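Local coordinates for single-stranded DNA-binding protein (Enterobacter phage Enc34, PDB 5ODK) that binds single-stranded DNA through an OB fold and probably serves the replication of phage DNA, at residues V28-P33 against C143-V148; T52-K57 against M108-A113; R150-E155 against N163-S168; E137-G142 against V169-D174. All coordinates share one frame; numbering follows the deposited sequence. Where two conformers were deposited one is given.

Contact 1: residues V28-P33 against C143-V148; sequences VRCSYP and CWVSSV
Arg29 lies with its aliphatic part over one face of the Trp144 indole, where strands 28-31 and 144-148 of the OB fold meet as antiparallel neighbours. Its CB stands over the six-membered ring, 3.8 Å from the centroid and 3° off the normal, which makes this a CH-pi contact. CG is anti to the backbone N, and the chain is extended from there to NE: CG is 3.5 Å from Cys143 O and also near Trp144 CE2, and CD touches Trp144 CZ2 at 3.7 Å. Beyond CD the guanidinium plane is only 8° from the ring plane; NE is hydrogen-bonded to Gly142 O and NH2 to Glu176 O. Trp144 NE1 in turn donates to Asp175 OD2, a bond that helps hold the indole in place.

Arg29 and Trp144 form a non-hydrogen-bonded pair, their CA atoms 4.3 Å apart. Next to it, Val28 and Val145 form a hydrogen-bonded pair, with Val145 N to Val28 O at 2.8 Å; the side chains of these valines meet through CG2 on the other face of the sheet. Past the tryptophan, Cys30 N donates to Cys143 O at 2.8 Å, and the SG atoms of Cys30 and Cys143 lie 3.9 Å apart, in van der Waals contact and far too distant for a disulfide.

The two strands run at 99° to each other, so their pairing is confined to this short crossing. Strand 49-56 borders 28-34 on its other side, with Leu53 packing on Val145, while strand 159-173 borders 144-156 and brings Val169 onto Val145.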
loop_
_atom_site.group_PDB
_atom_site.type_symbol
_atom_site.label_atom_id
_atom_site.label_comp_id
_atom_site.label_asym_id
_atom_site.label_seq_id
_atom_site.Cartn_x
_atom_site.Cartn_y
_atom_site.Cartn_z
ATOM N N VAL A 28 0.218 6.026 7.605
ATOM C CA VAL A 28 -0.345 4.691 7.850
ATOM C C VAL A 28 0.698 3.875 8.604
ATOM O O VAL A 28 1.903 4.172 8.511
ATOM C CB VAL A 28 -0.785 4.008 6.556
ATOM C CG1 VAL A 28 -1.881 4.829 5.898
ATOM C CG2 VAL A 28 0.387 3.786 5.609
ATOM N N ARG A 29 0.258 2.862 9.343
ATOM C CA ARG A 29 1.211 2.069 10.103
ATOM C C ARG A 29 1.588 0.847 9.297
ATOM O O ARG A 29 0.752 0.174 8.731
ATOM C CB ARG A 29 0.623 1.689 11.472
ATOM C CG ARG A 29 1.624 1.330 12.542
ATOM C CD ARG A 29 0.963 1.276 13.911
ATOM N NE ARG A 29 1.953 0.960 14.909
ATOM C CZ ARG A 29 1.677 0.635 16.146
ATOM N NH1 ARG A 29 0.423 0.587 16.576
ATOM N NH2 ARG A 29 2.665 0.334 16.960
ATOM N N CYS A 30 2.866 0.535 9.228
ATOM C CA CYS A 30 3.223 -0.610 8.446
ATOM C C CYS A 30 3.361 -1.882 9.255
ATOM O O CYS A 30 3.581 -1.879 10.469
ATOM C CB CYS A 30 4.460 -0.400 7.616
ATOM S SG CYS A 30 5.973 -0.637 8.465
ATOM N N SER A 31 3.251 -2.977 8.518
ATOM C CA SER A 31 3.296 -4.309 9.058
ATOM C C SER A 31 3.983 -5.212 8.008
ATOM O O SER A 31 3.869 -4.997 6.808
ATOM C CB SER A 31 1.841 -4.682 9.302
ATOM O OG SER A 31 1.713 -5.989 9.715
ATOM N N TYR A 32 4.712 -6.216 8.486
ATOM C CA TYR A 32 5.330 -7.212 7.613
ATOM C C TYR A 32 6.116 -6.597 6.452
ATOM O O TYR A 32 5.997 -7.024 5.309
ATOM C CB TYR A 32 4.289 -8.210 7.091
ATOM C CG TYR A 32 3.500 -8.888 8.161
ATOM C CD1 TYR A 32 4.101 -9.770 9.031
ATOM C CD2 TYR A 32 2.133 -8.665 8.287
ATOM C CE1 TYR A 32 3.373 -10.414 10.017
ATOM C CE2 TYR A 32 1.402 -9.297 9.271
ATOM C CZ TYR A 32 2.031 -10.162 10.141
ATOM O OH TYR A 32 1.333 -10.828 11.129
ATOM N N PRO A 33 6.996 -5.609 6.744
ATOM C CA PRO A 33 7.781 -5.061 5.643
ATOM C C PRO A 33 8.801 -6.051 5.081
ATOM O O PRO A 33 9.512 -6.719 5.859
ATOM C CB PRO A 33 8.514 -3.881 6.266
ATOM C CG PRO A 33 8.631 -4.263 7.719
ATOM C CD PRO A 33 7.319 -4.962 8.008
ATOM N N CYS A 143 6.205 0.910 12.672
ATOM C CA CYS A 143 6.448 2.302 12.361
ATOM C C CYS A 143 5.374 2.868 11.433
ATOM O O CYS A 143 4.603 2.105 10.839
ATOM C CB CYS A 143 7.872 2.567 11.853
ATOM S SG CYS A 143 8.107 2.190 10.113
ATOM N N TRP A 144 5.356 4.191 11.300
ATOM C CA TRP A 144 4.423 4.869 10.393
ATOM C C TRP A 144 5.155 5.317 9.154
ATOM O O TRP A 144 6.311 5.773 9.206
ATOM C CB TRP A 144 3.792 6.064 11.087
ATOM C CG TRP A 144 2.945 5.644 12.251
ATOM C CD1 TRP A 144 3.364 5.261 13.485
ATOM C CD2 TRP A 144 1.504 5.550 12.287
ATOM N NE1 TRP A 144 2.303 4.912 14.273
ATOM C CE2 TRP A 144 1.147 5.056 13.550
ATOM C CE3 TRP A 144 0.499 5.795 11.348
ATOM C CZ2 TRP A 144 -0.189 4.834 13.926
ATOM C CZ3 TRP A 144 -0.828 5.558 11.699
ATOM C CH2 TRP A 144 -1.157 5.083 12.984
ATOM N N VAL A 145 4.469 5.216 8.028
ATOM C CA VAL A 145 4.980 5.492 6.693
ATOM C C VAL A 145 3.952 6.221 5.859
ATOM O O VAL A 145 2.775 6.313 6.233
ATOM C CB VAL A 145 5.384 4.175 5.958
ATOM C CG1 VAL A 145 6.430 3.423 6.775
ATOM C CG2 VAL A 145 4.186 3.288 5.663
ATOM N N SER A 146 4.381 6.688 4.704
ATOM C CA SER A 146 3.511 7.042 3.602
ATOM C C SER A 146 3.952 6.241 2.412
ATOM O O SER A 146 5.133 5.949 2.258
ATOM C CB SER A 146 3.548 8.536 3.311
ATOM O OG SER A 146 3.094 9.230 4.435
ATOM N N SER A 147 3.039 5.829 1.560
ATOM C CA SER A 147 3.387 4.906 0.484
ATOM C C SER A 147 2.636 5.232 -0.779
ATOM O O SER A 147 1.440 5.600 -0.714
ATOM C CB SER A 147 3.093 3.479 0.936
ATOM O OG SER A 147 3.340 2.497 -0.049
ATOM N N VAL A 148 3.281 5.067 -1.917
ATOM C CA VAL A 148 2.640 5.153 -3.223
ATOM C C VAL A 148 2.448 3.758 -3.781
ATOM O O VAL A 148 3.398 2.954 -3.851
ATOM C CB VAL A 148 3.405 6.057 -4.213
ATOM C CG1 VAL A 148 2.685 6.092 -5.547
ATOM C CG2 VAL A 148 3.553 7.453 -3.659
#

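Contact 2: residues T52-K57 against M108-A113; sequences TLLMPK and MWVISA
Strands 52-56 and 108-113 pair antiparallel, their axes 4.3 Å apart at closest and inclined at 155°, with Leu53-Ile111 and Met55-Trp109 as hydrogen-bonded pairs, each joined by two N-H...O bonds. The inner bond Met55 N to Trp109 O measures 2.8 Å and is nearly straight at 175°.

On the face that carries Met55, Trp109 and Ile111, the thioether methyl of Met55 touches both partners: CE is 3.8 Å from Trp109 CD1 and 4.1 Å from Ile111 CD1. Lys57 crosses the Trp109 indole at about a right angle. Its CG sits over the five-membered ring, 3.7 Å from the centroid, and CE lies above the middle of the indole. NZ follows at 4.7 Å from the six-membered centroid, 16° off the normal, in a cation-pi contact. Water 1 lies in the plane of this ring at its edge, accepting from Trp109 NE1 and donating to Lys57 O.

The opposite face is apolar along most of the pairing. Met108 is bent at chi2, which brings SD to 3.5 Å from Pro56 N, while Leu54 CD2 packs on Val110 CG2 and Thr52 CG2 on Val110 CG1.

The Lys57 ammonium also forms salt bridges with Asp94 and Asp96, and Lys64 of helix 61-76 makes a further cation-pi contact with Trp109; the indole is thus probably polarised by two positive charges, that of Lys57 being partly balanced by the two carboxylates.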
loop_
_atom_site.group_PDB
_atom_site.type_symbol
_atom_site.label_atom_id
_atom_site.label_comp_id
_atom_site.label_asym_id
_atom_site.label_seq_id
_atom_site.Cartn_x
_atom_site.Cartn_y
_atom_site.Cartn_z
ATOM N N THR A 52 2.399 -4.501 4.344
ATOM C CA THR A 52 1.021 -4.295 4.720
ATOM C C THR A 52 0.936 -2.892 5.331
ATOM O O THR A 52 1.797 -2.481 6.115
ATOM C CB THR A 52 0.555 -5.390 5.691
ATOM O OG1 THR A 52 0.525 -6.633 4.986
ATOM C CG2 THR A 52 -0.844 -5.064 6.232
ATOM N N LEU A 53 -0.119 -2.172 4.976
ATOM C CA LEU A 53 -0.362 -0.809 5.465
ATOM C C LEU A 53 -1.649 -0.820 6.250
ATOM O O LEU A 53 -2.685 -1.289 5.752
ATOM C CB LEU A 53 -0.431 0.168 4.313
ATOM C CG LEU A 53 0.763 0.156 3.362
ATOM C CD1 LEU A 53 0.481 1.027 2.160
ATOM C CD2 LEU A 53 2.070 0.601 4.017
ATOM N N LEU A 54 -1.599 -0.343 7.493
ATOM C CA LEU A 54 -2.744 -0.252 8.353
ATOM C C LEU A 54 -3.182 1.192 8.358
ATOM O O LEU A 54 -2.480 2.084 8.868
ATOM C CB LEU A 54 -2.359 -0.725 9.737
ATOM C CG LEU A 54 -1.819 -2.137 9.804
ATOM C CD1 LEU A 54 -1.382 -2.450 11.213
ATOM C CD2 LEU A 54 -2.818 -3.177 9.300
ATOM N N MET A 55 -4.336 1.457 7.742
ATOM C CA MET A 55 -4.756 2.816 7.480
ATOM C C MET A 55 -5.927 3.167 8.410
ATOM O O MET A 55 -7.024 2.627 8.256
ATOM C CB MET A 55 -5.132 2.927 6.002
ATOM C CG MET A 55 -5.525 4.298 5.585
ATOM S SD MET A 55 -5.573 4.450 3.790
ATOM C CE MET A 55 -7.116 3.655 3.420
ATOM N N PRO A 56 -5.723 4.071 9.403
ATOM C CA PRO A 56 -6.822 4.398 10.339
ATOM C C PRO A 56 -8.064 4.917 9.632
ATOM O O PRO A 56 -8.022 5.885 8.870
ATOM C CB PRO A 56 -6.200 5.438 11.248
ATOM C CG PRO A 56 -4.741 5.078 11.271
ATOM C CD PRO A 56 -4.440 4.639 9.857
ATOM N N LYS A 57 -9.176 4.246 9.883
ATOM C CA LYS A 57 -10.425 4.600 9.193
ATOM C C LYS A 57 -10.859 6.032 9.454
ATOM O O LYS A 57 -11.334 6.707 8.540
ATOM C CB LYS A 57 -11.548 3.666 9.621
ATOM C CG LYS A 57 -11.377 2.216 9.200
ATOM C CD LYS A 57 -12.553 1.378 9.644
ATOM C CE LYS A 57 -12.524 -0.050 9.123
ATOM N NZ LYS A 57 -13.666 -0.813 9.682
ATOM N N MET A 108 -8.875 -0.164 11.396
ATOM C CA MET A 108 -8.005 0.016 10.238
ATOM C C MET A 108 -8.579 -0.563 8.960
ATOM O O MET A 108 -9.242 -1.600 9.012
ATOM C CB MET A 108 -6.651 -0.700 10.449
ATOM C CG MET A 108 -5.877 -0.311 11.673
ATOM S SD MET A 108 -5.187 1.345 11.511
ATOM C CE MET A 108 -3.887 1.343 12.724
ATOM N N TRP A 109 -8.286 0.086 7.832
ATOM C CA TRP A 109 -8.271 -0.574 6.538
ATOM C C TRP A 109 -6.906 -1.237 6.404
ATOM O O TRP A 109 -5.895 -0.648 6.800
ATOM C CB TRP A 109 -8.483 0.403 5.375
ATOM C CG TRP A 109 -9.782 1.167 5.473
ATOM C CD1 TRP A 109 -9.938 2.527 5.729
ATOM C CD2 TRP A 109 -11.061 0.633 5.387
ATOM N NE1 TRP A 109 -11.241 2.846 5.771
ATOM C CE2 TRP A 109 -11.973 1.701 5.568
ATOM C CE3 TRP A 109 -11.554 -0.646 5.140
ATOM C CZ2 TRP A 109 -13.354 1.521 5.541
ATOM C CZ3 TRP A 109 -12.910 -0.833 5.125
ATOM C CH2 TRP A 109 -13.808 0.243 5.314
ATOM N N VAL A 110 -6.869 -2.450 5.842
ATOM C CA VAL A 110 -5.617 -3.221 5.724
ATOM C C VAL A 110 -5.318 -3.334 4.260
ATOM O O VAL A 110 -6.060 -3.979 3.518
ATOM C CB VAL A 110 -5.747 -4.612 6.384
ATOM C CG1 VAL A 110 -4.439 -5.386 6.302
ATOM C CG2 VAL A 110 -6.212 -4.451 7.831
ATOM N N ILE A 111 -4.193 -2.748 3.834
ATOM C CA ILE A 111 -3.783 -2.761 2.448
ATOM C C ILE A 111 -2.560 -3.651 2.291
ATOM O O ILE A 111 -1.571 -3.489 3.030
ATOM C CB ILE A 111 -3.462 -1.339 1.968
ATOM C CG1 ILE A 111 -4.742 -0.499 1.860
ATOM C CG2 ILE A 111 -2.681 -1.339 0.673
ATOM C CD1 ILE A 111 -4.482 0.983 1.737
ATOM N N SER A 112 -2.588 -4.547 1.302
ATOM C CA SER A 112 -1.428 -5.350 0.955
ATOM C C SER A 112 -0.921 -4.922 -0.393
ATOM O O SER A 112 -1.679 -4.829 -1.353
ATOM C CB SER A 112 -1.862 -6.803 0.876
ATOM O OG SER A 112 -2.468 -7.170 2.088
ATOM N N ALA A 113 0.375 -4.628 -0.476
ATOM C CA ALA A 113 0.981 -4.180 -1.735
ATOM C C ALA A 113 2.275 -4.948 -1.926
ATOM O O ALA A 113 3.003 -5.222 -0.960
ATOM C CB ALA A 113 1.194 -2.677 -1.722
HETATM O O HOH W 1 -12.395 5.353 6.340
#

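Contact 3: residues R150-E155 against N163-S168; sequences RPWSQE and NANLLS. With PO4 (phosphate ion), chain D.
In the beta hairpin of strands 144-156 and 159-173 of the OB fold, the Trp152 indole carries Asn163 on one face: ND2 stands 3.3 Å above the ring plane, offset toward the rim, and CB lies over the five-membered ring in a CH-pi contact, 3.7 Å from its centroid. At the edge, in plane, are Asn165 N and water 3, which accepts from Trp152 NE1 and donates to Ala164 O. The Asn165 amide is turned only 15° from the indole plane, with ND2 3.4 Å from Trp152 CD1, whereas the Asn163 amide is inclined by 63°.

Arg150-Asn165 and Trp152-Asn163 are the hydrogen-bonded pairs here, with Pro151-Ala164 between them as a non-hydrogen-bonded pair. Trp152 CG sits between the backbone N and the carbonyl carbon; the ring beyond it approaches the partner strand. Further on, Leu167 and Ser168 both face Val148, forming a classic beta bulge.

Water 2 lies between the polar ends, accepting from Arg150 NE and from Asn165 ND2, 2.6 Å from phosphate O1. Arg150 NH2 donates to phosphate O1 at 2.8 Å, the oxygen lying at the guanidinium edge; this ion probably comes from the crystallisation liquor.

Asn163 ND2 also donates to Gln154 OE1 at 3.0 Å. That oxygen lies in the Asn163 amide plane, yet ND2 stands 68° out of the plane of the Gln154 amide, and the two amides are nearly perpendicular.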
loop_
_atom_site.group_PDB
_atom_site.type_symbol
_atom_site.label_atom_id
_atom_site.label_comp_id
_atom_site.label_asym_id
_atom_site.label_seq_id
_atom_site.Cartn_x
_atom_site.Cartn_y
_atom_site.Cartn_z
ATOM N N ARG A 150 -0.239 1.421 -6.764
ATOM C CA ARG A 150 -1.160 1.548 -7.899
ATOM C C ARG A 150 -1.818 0.203 -8.133
ATOM O O ARG A 150 -1.141 -0.815 -8.169
ATOM C CB ARG A 150 -0.474 2.017 -9.172
ATOM C CG ARG A 150 -1.524 2.494 -10.176
ATOM C CD ARG A 150 -0.937 3.236 -11.347
ATOM N NE ARG A 150 -0.216 2.338 -12.248
ATOM C CZ ARG A 150 0.278 2.715 -13.430
ATOM N NH1 ARG A 150 0.227 4.002 -13.824
ATOM N NH2 ARG A 150 0.843 1.818 -14.209
ATOM N N PRO A 151 -3.149 0.194 -8.316
ATOM C CA PRO A 151 -3.819 -1.098 -8.543
ATOM C C PRO A 151 -3.447 -1.733 -9.889
ATOM O O PRO A 151 -3.021 -1.056 -10.842
ATOM C CB PRO A 151 -5.290 -0.693 -8.601
ATOM C CG PRO A 151 -5.384 0.593 -7.866
ATOM C CD PRO A 151 -4.122 1.309 -8.279
ATOM N N TRP A 152 -3.627 -3.043 -9.958
ATOM C CA TRP A 152 -3.564 -3.805 -11.205
ATOM C C TRP A 152 -4.483 -5.015 -11.068
ATOM O O TRP A 152 -4.779 -5.459 -9.972
ATOM C CB TRP A 152 -2.134 -4.209 -11.575
ATOM C CG TRP A 152 -1.406 -5.082 -10.641
ATOM C CD1 TRP A 152 -0.737 -4.696 -9.504
ATOM C CD2 TRP A 152 -1.183 -6.479 -10.790
ATOM N NE1 TRP A 152 -0.141 -5.768 -8.916
ATOM C CE2 TRP A 152 -0.354 -6.879 -9.698
ATOM C CE3 TRP A 152 -1.546 -7.430 -11.752
ATOM C CZ2 TRP A 152 0.082 -8.195 -9.537
ATOM C CZ3 TRP A 152 -1.078 -8.753 -11.595
ATOM C CH2 TRP A 152 -0.281 -9.118 -10.482
ATOM N N SER A 153 -4.915 -5.520 -12.212
ATOM C CA SER A 153 -5.863 -6.609 -12.251
ATOM C C SER A 153 -5.184 -7.908 -12.651
ATOM O O SER A 153 -4.284 -7.933 -13.498
ATOM C CB SER A 153 -7.021 -6.275 -13.194
ATOM O OG SER A 153 -6.540 -5.931 -14.469
ATOM N N GLN A 154 -5.655 -8.994 -12.053
ATOM C CA GLN A 154 -5.113 -10.315 -12.307
ATOM C C GLN A 154 -6.212 -11.336 -12.519
ATOM O O GLN A 154 -7.167 -11.364 -11.769
ATOM C CB GLN A 154 -4.186 -10.705 -11.171
ATOM C CG GLN A 154 -3.388 -11.980 -11.412
ATOM C CD GLN A 154 -2.431 -12.222 -10.275
ATOM O OE1 GLN A 154 -2.827 -12.119 -9.103
ATOM N NE2 GLN A 154 -1.183 -12.562 -10.602
ATOM N N GLU A 155 -6.037 -12.165 -13.531
ATOM C CA GLU A 155 -6.967 -13.232 -13.823
ATOM C C GLU A 155 -6.161 -14.436 -14.284
ATOM O O GLU A 155 -5.522 -14.406 -15.344
ATOM C CB GLU A 155 -7.915 -12.774 -14.921
ATOM C CG GLU A 155 -8.941 -13.799 -15.378
ATOM C CD GLU A 155 -9.745 -13.353 -16.576
ATOM O OE1 GLU A 155 -9.292 -12.448 -17.315
ATOM O OE2 GLU A 155 -10.828 -13.920 -16.791
ATOM N N ASN A 163 -4.993 -6.306 -7.279
ATOM C CA ASN A 163 -3.788 -6.232 -6.472
ATOM C C ASN A 163 -3.292 -4.802 -6.462
ATOM O O ASN A 163 -3.765 -3.946 -7.220
ATOM C CB ASN A 163 -2.726 -7.144 -7.091
ATOM C CG ASN A 163 -3.100 -8.580 -7.088
ATOM O OD1 ASN A 163 -3.705 -9.063 -6.142
ATOM N ND2 ASN A 163 -2.817 -9.253 -8.208
ATOM N N ALA A 164 -2.277 -4.530 -5.629
ATOM C CA ALA A 164 -1.644 -3.214 -5.577
ATOM C C ALA A 164 -0.119 -3.359 -5.755
ATOM O O ALA A 164 0.528 -4.107 -5.004
ATOM C CB ALA A 164 -1.934 -2.514 -4.271
ATOM N N ASN A 165 0.411 -2.663 -6.737
ATOM C CA ASN A 165 1.857 -2.500 -6.870
ATOM C C ASN A 165 2.344 -1.566 -5.778
ATOM O O ASN A 165 1.754 -0.532 -5.514
ATOM C CB ASN A 165 2.231 -1.899 -8.225
ATOM C CG ASN A 165 2.235 -2.907 -9.342
ATOM O OD1 ASN A 165 2.747 -4.004 -9.149
ATOM N ND2 ASN A 165 1.658 -2.540 -10.492
ATOM N N LEU A 166 3.476 -1.943 -5.188
ATOM C CA LEU A 166 4.175 -1.154 -4.179
ATOM C C LEU A 166 5.280 -0.386 -4.847
ATOM O O LEU A 166 6.242 -0.993 -5.314
ATOM C CB LEU A 166 4.737 -2.069 -3.108
ATOM C CG LEU A 166 5.492 -1.389 -1.976
ATOM C CD1 LEU A 166 4.616 -0.412 -1.243
ATOM C CD2 LEU A 166 6.059 -2.425 -1.029
ATOM N N LEU A 167 5.178 0.949 -4.888
ATOM C CA LEU A 167 6.108 1.762 -5.686
ATOM C C LEU A 167 7.027 2.637 -4.852
ATOM O O LEU A 167 8.173 2.878 -5.278
ATOM C CB LEU A 167 5.348 2.563 -6.725
ATOM C CG LEU A 167 4.631 1.581 -7.647
ATOM C CD1 LEU A 167 3.366 2.093 -8.224
ATOM C CD2 LEU A 167 5.499 0.906 -8.631
ATOM N N SER A 168 6.605 3.058 -3.674
ATOM C CA SER A 168 7.480 3.801 -2.768
ATOM C C SER A 168 7.007 3.653 -1.350
ATOM O O SER A 168 5.798 3.501 -1.101
ATOM C CB SER A 168 7.556 5.237 -3.189
ATOM O OG SER A 168 6.401 5.948 -2.930
HETATM P P PO4 D . -0.024 -1.971 -14.815
HETATM O O1 PO4 D . 0.612 -1.008 -13.936
HETATM O O2 PO4 D . 0.132 -1.351 -16.209
HETATM O O3 PO4 D . 0.571 -3.390 -14.758
HETATM O O4 PO4 D . -1.537 -2.080 -14.549
HETATM O O HOH W 2 -0.251 -0.488 -11.502
HETATM O O HOH W 3 1.711 -6.432 -6.849
#

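Contact 4: residues E137-G142 against V169-D174; sequences EEIYGG and VLKRKD
Lys171 reaches across to the end of helix 132-138 and donates from NZ to Glu138 O at 2.8 Å, in the plane of that carbonyl. The same nitrogen makes a salt bridge with Asp174 OD1 at 2.7 Å and donates to water 4, which itself donates to Glu138 OE2. Three bonds therefore grip the buried ammonium. Asp174 OD1 also accepts from Tyr140 OH at 2.6 Å, through its anti lone pair; Lys171 NZ meets this oxygen from the syn side, 32° out of the carboxylate plane. The Tyr140 ring and the carboxylate are nearly coplanar, 4° apart, with OD1 at the ring edge.

Behind the polar atoms, the methylene groups of Lys171 pass Glu138 and Ile139. CG is anti to the backbone N (chi1 -177°) and the chain is extended beyond it, with Lys171 CD 3.4 Å from Glu138 OE2. Glu138 OE2 stays 4.2 Å from Lys171 NZ, beyond a salt bridge, but its charge probably still adds to the stabilisation of the ammonium. Ile139, the first residue to leave helical geometry, slides past Lys171 in the opposite direction, CG1 4.0 Å from Lys171 CB, and its CD1 packs on Val169 CG1 at 3.9 Å.

In the second shell, Met124 N donates to Glu138 OE2, and Tyr140 OH is also hydrogen-bonded to Asp175 N. Segment 137-142 leads from helix 132-138 to strand 144-156, packing against strand 159-173 on the way; Ile139 also touches Val145 of strand 144-156 and Val121 of strand 120-122.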
loop_
_atom_site.group_PDB
_atom_site.type_symbol
_atom_site.label_atom_id
_atom_site.label_comp_id
_atom_site.label_asym_id
_atom_site.label_seq_id
_atom_site.Cartn_x
_atom_site.Cartn_y
_atom_site.Cartn_z
ATOM N N GLU A 137 16.269 -1.993 9.121
ATOM C CA GLU A 137 16.304 -1.283 10.393
ATOM C C GLU A 137 15.413 -0.040 10.407
ATOM O O GLU A 137 14.783 0.278 11.434
ATOM C CB GLU A 137 17.721 -0.774 10.691
ATOM C CG GLU A 137 18.708 -1.778 11.174
ATOM C CD GLU A 137 20.005 -1.150 11.654
ATOM O OE1 GLU A 137 20.306 0.038 11.354
ATOM O OE2 GLU A 137 20.731 -1.882 12.330
ATOM N N GLU A 138 15.420 0.698 9.293
ATOM C CA GLU A 138 14.723 1.991 9.213
ATOM C C GLU A 138 13.210 1.790 9.276
ATOM O O GLU A 138 12.501 2.508 9.982
ATOM C CB GLU A 138 15.065 2.715 7.892
ATOM C CG GLU A 138 14.398 4.079 7.615
ATOM C CD GLU A 138 15.075 5.230 8.308
ATOM O OE1 GLU A 138 16.251 5.062 8.728
ATOM O OE2 GLU A 138 14.434 6.294 8.414
ATOM N N ILE A 139 12.718 0.864 8.472
ATOM C CA ILE A 139 11.257 0.666 8.318
ATOM C C ILE A 139 10.900 -0.721 8.871
ATOM O O ILE A 139 10.948 -1.740 8.191
ATOM C CB ILE A 139 10.807 0.941 6.867
ATOM C CG1 ILE A 139 11.101 2.413 6.531
ATOM C CG2 ILE A 139 9.323 0.623 6.703
ATOM C CD1 ILE A 139 10.900 2.776 5.093
ATOM N N TYR A 140 10.530 -0.735 10.138
ATOM C CA TYR A 140 10.192 -1.948 10.852
ATOM C C TYR A 140 8.675 -2.006 11.011
ATOM O O TYR A 140 8.020 -0.965 11.080
ATOM C CB TYR A 140 10.923 -1.985 12.213
ATOM C CG TYR A 140 10.701 -0.739 13.033
ATOM C CD1 TYR A 140 11.517 0.371 12.896
ATOM C CD2 TYR A 140 9.617 -0.635 13.890
ATOM C CE1 TYR A 140 11.260 1.546 13.563
ATOM C CE2 TYR A 140 9.353 0.537 14.579
ATOM C CZ TYR A 140 10.176 1.628 14.412
ATOM O OH TYR A 140 9.917 2.786 15.065
ATOM N N GLY A 141 8.140 -3.209 11.192
ATOM C CA GLY A 141 6.711 -3.358 11.423
ATOM C C GLY A 141 6.343 -2.616 12.689
ATOM O O GLY A 141 6.955 -2.833 13.747
ATOM N N GLY A 142 5.348 -1.737 12.588
ATOM C CA GLY A 142 4.932 -0.906 13.697
ATOM C C GLY A 142 5.237 0.568 13.522
ATOM O O GLY A 142 4.638 1.392 14.193
ATOM N N VAL A 169 7.934 3.732 -0.393
ATOM C CA VAL A 169 7.644 3.787 1.026
ATOM C C VAL A 169 8.537 4.853 1.632
ATOM O O VAL A 169 9.751 4.805 1.426
ATOM C CB VAL A 169 7.878 2.461 1.728
ATOM C CG1 VAL A 169 7.522 2.551 3.200
ATOM C CG2 VAL A 169 7.066 1.357 1.057
ATOM N N LEU A 170 7.960 5.772 2.380
ATOM C CA LEU A 170 8.625 6.885 3.068
ATOM C C LEU A 170 8.396 6.731 4.560
ATOM O O LEU A 170 7.257 6.696 5.007
ATOM C CB LEU A 170 8.040 8.224 2.614
ATOM C CG LEU A 170 8.354 9.476 3.436
ATOM C CD1 LEU A 170 9.834 9.808 3.434
ATOM C CD2 LEU A 170 7.527 10.675 2.999
ATOM N N LYS A 171 9.478 6.667 5.343
ATOM C CA LYS A 171 9.346 6.640 6.778
ATOM C C LYS A 171 8.824 7.987 7.285
ATOM O O LYS A 171 9.322 9.029 6.883
ATOM C CB LYS A 171 10.663 6.316 7.450
ATOM C CG LYS A 171 10.487 6.209 8.946
ATOM C CD LYS A 171 11.365 5.309 9.616
ATOM C CE LYS A 171 11.026 5.188 11.088
ATOM N NZ LYS A 171 12.301 4.770 11.667
ATOM N N ARG A 172 7.814 7.935 8.154
ATOM C CA ARG A 172 7.212 9.113 8.744
ATOM C C ARG A 172 7.425 9.264 10.236
ATOM O O ARG A 172 7.685 10.380 10.688
ATOM C CB ARG A 172 5.711 9.123 8.456
ATOM C CG ARG A 172 5.344 9.341 7.006
ATOM C CD ARG A 172 5.572 10.748 6.529
ATOM N NE ARG A 172 4.578 11.627 7.133
ATOM C CZ ARG A 172 4.654 12.940 7.197
ATOM N NH1 ARG A 172 5.705 13.596 6.698
ATOM N NH2 ARG A 172 3.658 13.585 7.777
ATOM N N LYS A 173 7.242 8.205 11.014
ATOM C CA LYS A 173 7.339 8.302 12.473
ATOM C C LYS A 173 7.688 6.964 13.075
ATOM O O LYS A 173 7.266 5.937 12.567
ATOM C CB LYS A 173 5.988 8.737 13.051
ATOM C CG LYS A 173 6.015 9.333 14.447
ATOM C CD LYS A 173 4.635 9.839 14.872
ATOM C CE LYS A 173 3.549 8.782 14.678
ATOM N NZ LYS A 173 2.378 8.912 15.580
ATOM N N ASP A 174 8.475 6.981 14.152
ATOM C CA ASP A 174 8.702 5.785 14.929
ATOM C C ASP A 174 7.511 5.508 15.845
ATOM O O ASP A 174 6.796 6.425 16.262
ATOM C CB ASP A 174 9.983 5.930 15.746
ATOM C CG ASP A 174 11.230 5.838 14.867
ATOM O OD1 ASP A 174 11.405 4.770 14.227
ATOM O OD2 ASP A 174 11.980 6.838 14.803
HETATM O O HOH W 4 13.983 6.857 11.123
#

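From the N terminus, residues 28-33 come first, and contact 1 closes only with 143-148, more than a hundred residues later. Within that span, contact 2 closes a smaller loop between 52-57 and 108-113, which includes helix 61-76; strand 49-56 also pairs with 28-34, so the two contacts share a continuous run of sheet. The chain then passes helix 132-138, where 137-142 opens contact 4 just before contact 1 closes; contacts 1 and 4 therefore cross. Contact 3, the hairpin of strands 144-156 and 159-173, lies within the span of contact 4 and opposite it about the chain's centre. Ala113 packs on Ala164 and Leu166, bringing contacts 2 and 3 together.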